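Local coordinates for alpha-actinin-like protein 1 (Schizosaccharomyces pombe, PDB 5BVR) that binds actin filaments through paired calponin-homology domains and takes part in forming and organising the actin ring during cytokinesis, at residues Q47-I52 with W109-R114. Residues are numbered along the deposited sequence; the frame is centred on the assembly and turned at random.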
ATOM      1  N   GLN A  47      12.945   8.669  -7.865  1.00 20.48           N
ATOM      2  CA  GLN A  47      12.589   7.588  -8.766  1.00 22.94           C
ATOM      3  C   GLN A  47      11.177   7.061  -8.481  1.00 20.33           C
ATOM      4  O   GLN A  47      10.409   6.822  -9.423  1.00 22.67           O
ATOM      5  CB  GLN A  47      13.634   6.477  -8.706  1.00 22.72           C
ATOM      6  CG  GLN A  47      14.986   6.942  -9.266  1.00 21.98           C
ATOM      7  CD  GLN A  47      16.101   5.914  -9.141  1.00 31.32           C
ATOM      8  OE1 GLN A  47      16.203   5.192  -8.156  1.00 33.97           O
ATOM      9  NE2 GLN A  47      16.944   5.852 -10.157  1.00 44.94           N
ATOM     10  N   LEU A  48      10.822   6.878  -7.215  1.00 18.22           N
ATOM     11  CA  LEU A  48       9.448   6.505  -6.861  1.00 16.87           C
ATOM     12  C   LEU A  48       8.436   7.467  -7.491  1.00 20.52           C
ATOM     13  O   LEU A  48       7.451   7.045  -8.112  1.00 21.23           O
ATOM     14  CB  LEU A  48       9.242   6.476  -5.342  1.00 18.86           C
ATOM     15  CG  LEU A  48       7.808   6.153  -4.899  1.00 18.77           C
ATOM     16  CD1 LEU A  48       7.452   4.709  -5.193  1.00 21.10           C
ATOM     17  CD2 LEU A  48       7.643   6.456  -3.421  1.00 20.17           C
ATOM     18  N   LEU A  49       8.679   8.764  -7.343  1.00 18.56           N
ATOM     19  CA  LEU A  49       7.752   9.776  -7.824  1.00 19.95           C
ATOM     20  C   LEU A  49       7.593   9.720  -9.343  1.00 21.98           C
ATOM     21  O   LEU A  49       6.489   9.873  -9.859  1.00 24.25           O
ATOM     22  CB  LEU A  49       8.191  11.165  -7.370  1.00 19.73           C
ATOM     23  CG  LEU A  49       8.063  11.393  -5.867  1.00 18.33           C
ATOM     24  CD1 LEU A  49       8.834  12.655  -5.449  1.00 19.27           C
ATOM     25  CD2 LEU A  49       6.598  11.498  -5.425  1.00 19.61           C
ATOM     26  N   GLU A  50       8.682   9.469 -10.056  1.00 18.50           N
ATOM     27  CA  GLU A  50       8.604   9.338 -11.508  1.00 23.61           C
ATOM     28  C   GLU A  50       7.691   8.171 -11.877  1.00 25.49           C
ATOM     29  O   GLU A  50       6.889   8.269 -12.807  1.00 26.06           O
ATOM     30  CB  GLU A  50       9.996   9.140 -12.103  1.00 21.96           C
ATOM     31  CG  GLU A  50      10.830  10.415 -12.085  1.00 27.41           C
ATOM     32  CD  GLU A  50      12.182  10.271 -12.754  1.00 34.52           C
ATOM     33  OE1 GLU A  50      12.776   9.167 -12.684  1.00 30.12           O
ATOM     34  OE2 GLU A  50      12.652  11.274 -13.344  1.00 32.53           O
ATOM     35  N   ILE A  51       7.800   7.088 -11.117  1.00 21.21           N
ATOM     36  CA  ILE A  51       7.044   5.868 -11.370  1.00 21.37           C
ATOM     37  C   ILE A  51       5.559   6.038 -11.074  1.00 22.06           C
ATOM     38  O   ILE A  51       4.699   5.765 -11.929  1.00 28.35           O
ATOM     39  CB  ILE A  51       7.623   4.685 -10.560  1.00 24.34           C
ATOM     40  CG1 ILE A  51       9.063   4.386 -11.015  1.00 23.25           C
ATOM     41  CG2 ILE A  51       6.745   3.418 -10.713  1.00 28.85           C
ATOM     42  CD1 ILE A  51       9.827   3.461 -10.107  1.00 25.15           C
ATOM     43  N   ILE A  52       5.233   6.461  -9.860  1.00 20.59           N
ATOM     44  CA  ILE A  52       3.828   6.552  -9.473  1.00 20.61           C
ATOM     45  C   ILE A  52       3.144   7.781 -10.068  1.00 25.40           C
ATOM     46  O   ILE A  52       1.918   7.787 -10.238  1.00 26.95           O
ATOM     47  CB  ILE A  52       3.641   6.483  -7.943  1.00 21.38           C
ATOM     48  CG1 ILE A  52       4.251   7.712  -7.240  1.00 18.47           C
ATOM     49  CG2 ILE A  52       4.254   5.195  -7.400  1.00 20.91           C
ATOM     50  CD1 ILE A  52       4.167   7.701  -5.714  1.00 19.35           C
ATOM     51  N   TRP A 109       2.741   7.618   3.299  1.00 15.93           N
ATOM     52  CA  TRP A 109       1.287   7.484   3.311  1.00 15.53           C
ATOM     53  C   TRP A 109       0.626   8.519   2.390  1.00 14.14           C
ATOM     54  O   TRP A 109      -0.277   8.198   1.630  1.00 16.69           O
ATOM     55  CB  TRP A 109       0.708   7.589   4.720  1.00 15.66           C
ATOM     56  CG  TRP A 109      -0.794   7.593   4.701  1.00 15.95           C
ATOM     57  CD1 TRP A 109      -1.611   8.617   5.088  1.00 20.72           C
ATOM     58  CD2 TRP A 109      -1.654   6.557   4.200  1.00 15.42           C
ATOM     59  NE1 TRP A 109      -2.925   8.273   4.888  1.00 22.28           N
ATOM     60  CE2 TRP A 109      -2.980   7.013   4.346  1.00 18.24           C
ATOM     61  CE3 TRP A 109      -1.428   5.285   3.661  1.00 17.31           C
ATOM     62  CZ2 TRP A 109      -4.078   6.248   3.963  1.00 19.54           C
ATOM     63  CZ3 TRP A 109      -2.515   4.521   3.288  1.00 16.33           C
ATOM     64  CH2 TRP A 109      -3.828   5.004   3.442  1.00 18.13           C
ATOM     65  N   THR A 110       1.122   9.750   2.408  1.00 16.46           N
ATOM     66  CA  THR A 110       0.581  10.778   1.543  1.00 16.63           C
ATOM     67  C   THR A 110       0.654  10.338   0.070  1.00 15.79           C
ATOM     68  O   THR A 110      -0.291  10.554  -0.694  1.00 16.65           O
ATOM     69  CB  THR A 110       1.337  12.102   1.778  1.00 18.42           C
ATOM     70  OG1 THR A 110       1.012  12.571   3.092  1.00 23.72           O
ATOM     71  CG2 THR A 110       0.901  13.172   0.790  1.00 20.04           C
ATOM     72  N   LEU A 111       1.762   9.691  -0.293  1.00 16.59           N
ATOM     73  CA  LEU A 111       1.968   9.206  -1.657  1.00 15.71           C
ATOM     74  C   LEU A 111       1.067   8.007  -1.967  1.00 14.78           C
ATOM     75  O   LEU A 111       0.502   7.933  -3.035  1.00 15.37           O
ATOM     76  CB  LEU A 111       3.437   8.856  -1.896  1.00 16.08           C
ATOM     77  CG  LEU A 111       4.437  10.008  -1.676  1.00 17.34           C
ATOM     78  CD1 LEU A 111       5.835   9.520  -1.972  1.00 19.79           C
ATOM     79  CD2 LEU A 111       4.100  11.192  -2.547  1.00 19.39           C
ATOM     80  N   ILE A 112       0.908   7.095  -1.007  1.00 15.61           N
ATOM     81  CA  ILE A 112       0.005   5.960  -1.206  1.00 16.63           C
ATOM     82  C   ILE A 112      -1.402   6.497  -1.395  1.00 14.44           C
ATOM     83  O   ILE A 112      -2.146   6.082  -2.292  1.00 15.71           O
ATOM     84  CB  ILE A 112       0.108   4.975  -0.010  1.00 15.78           C
ATOM     85  CG1 ILE A 112       1.453   4.274  -0.047  1.00 16.95           C
ATOM     86  CG2 ILE A 112      -1.006   3.916  -0.089  1.00 14.52           C
ATOM     87  CD1 ILE A 112       1.789   3.510   1.242  1.00 18.32           C
ATOM     88  N   LEU A 113      -1.788   7.443  -0.565  1.00 17.61           N
ATOM     89  CA  LEU A 113      -3.152   7.955  -0.632  1.00 19.84           C
ATOM     90  C   LEU A 113      -3.405   8.610  -1.978  1.00 17.30           C
ATOM     91  O   LEU A 113      -4.427   8.371  -2.615  1.00 21.70           O
ATOM     92  CB  LEU A 113      -3.392   8.949   0.504  1.00 19.62           C
ATOM     93  CG  LEU A 113      -4.811   9.522   0.566  1.00 27.56           C
ATOM     94  CD1 LEU A 113      -5.862   8.410   0.662  1.00 28.87           C
ATOM     95  CD2 LEU A 113      -4.914  10.473   1.754  1.00 30.51           C
ATOM     96  N   ARG A 114      -2.432   9.377  -2.464  1.00 16.20           N
ATOM     97  CA  ARG A 114      -2.660  10.116  -3.682  1.00 17.01           C
ATOM     98  C   ARG A 114      -2.574   9.215  -4.903  1.00 20.11           C
ATOM     99  O   ARG A 114      -3.398   9.309  -5.818  1.00 21.73           O
ATOM    100  CB  ARG A 114      -1.643  11.243  -3.818  1.00 19.71           C
ATOM    101  CG  ARG A 114      -1.662  11.957  -5.151  1.00 21.75           C
ATOM    102  CD  ARG A 114      -2.971  12.637  -5.487  1.00 26.76           C
ATOM    103  NE  ARG A 114      -2.784  13.458  -6.677  1.00 45.09           N
ATOM    104  CZ  ARG A 114      -2.778  12.984  -7.920  1.00 48.61           C
ATOM    105  NH1 ARG A 114      -2.982  11.690  -8.153  1.00 48.88           N
ATOM    106  NH2 ARG A 114      -2.578  13.809  -8.937  1.00 48.52           N
TER
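Leu-111 reaches across from its helix to meet Leu-48, Leu-49 and Ile-52, and this one leucine supplies every contact made by residues 109-114. Its fork is shared between two partners. Methyl CD1 meets CD2 of Leu-48 at 3.8 Å, the two side chains slanting past each other, while CD2 of Leu-111 lies 3.8 Å from CD2 of Leu-49, whose side chain runs nearly perpendicular to it. The Leu-49 methyl also comes within 4.1 Å of Leu-111 CD1, so that it touches both prongs of the fork. Leu-49 does not leave its helix pointing at the other segment; its outer carbons complete the approach, with CG set opposite the carbonyl carbon (chi1 -69°).

Ile-52, one turn on from Leu-48, touches nearer the backbone, at the CB stem of Leu-111. Its CG1 lies between the backbone N and the carbonyl carbon (chi1 66°), and the extended chain beyond carries CD1 to 4.1 Å from CB of Leu-111, again at about a right angle. Leucine suits the central place because its branch at CG spreads two methyls well away from the backbone; isoleucine offers one long arm that fits against the stem. The axes of the two segments are 11.7 Å apart and 11° from parallel, and side chains alone bridge them; all the contacts across the 138 Å² buried are between apolar side chains.

Both segments belong to the first calponin-homology domain, 109-114 lying largely within its actin-binding region. Helix 11-25 covers one flank through Phe-20 on Leu-48, and helix 67-83 packs Ile-81 against both Leu-49 and Leu-111. Ile-112 points away from 47-52 and, with Trp-109, meets helix 217-234 of the second calponin-homology domain, so helix 101-117 has this contact on one face and the second domain on another.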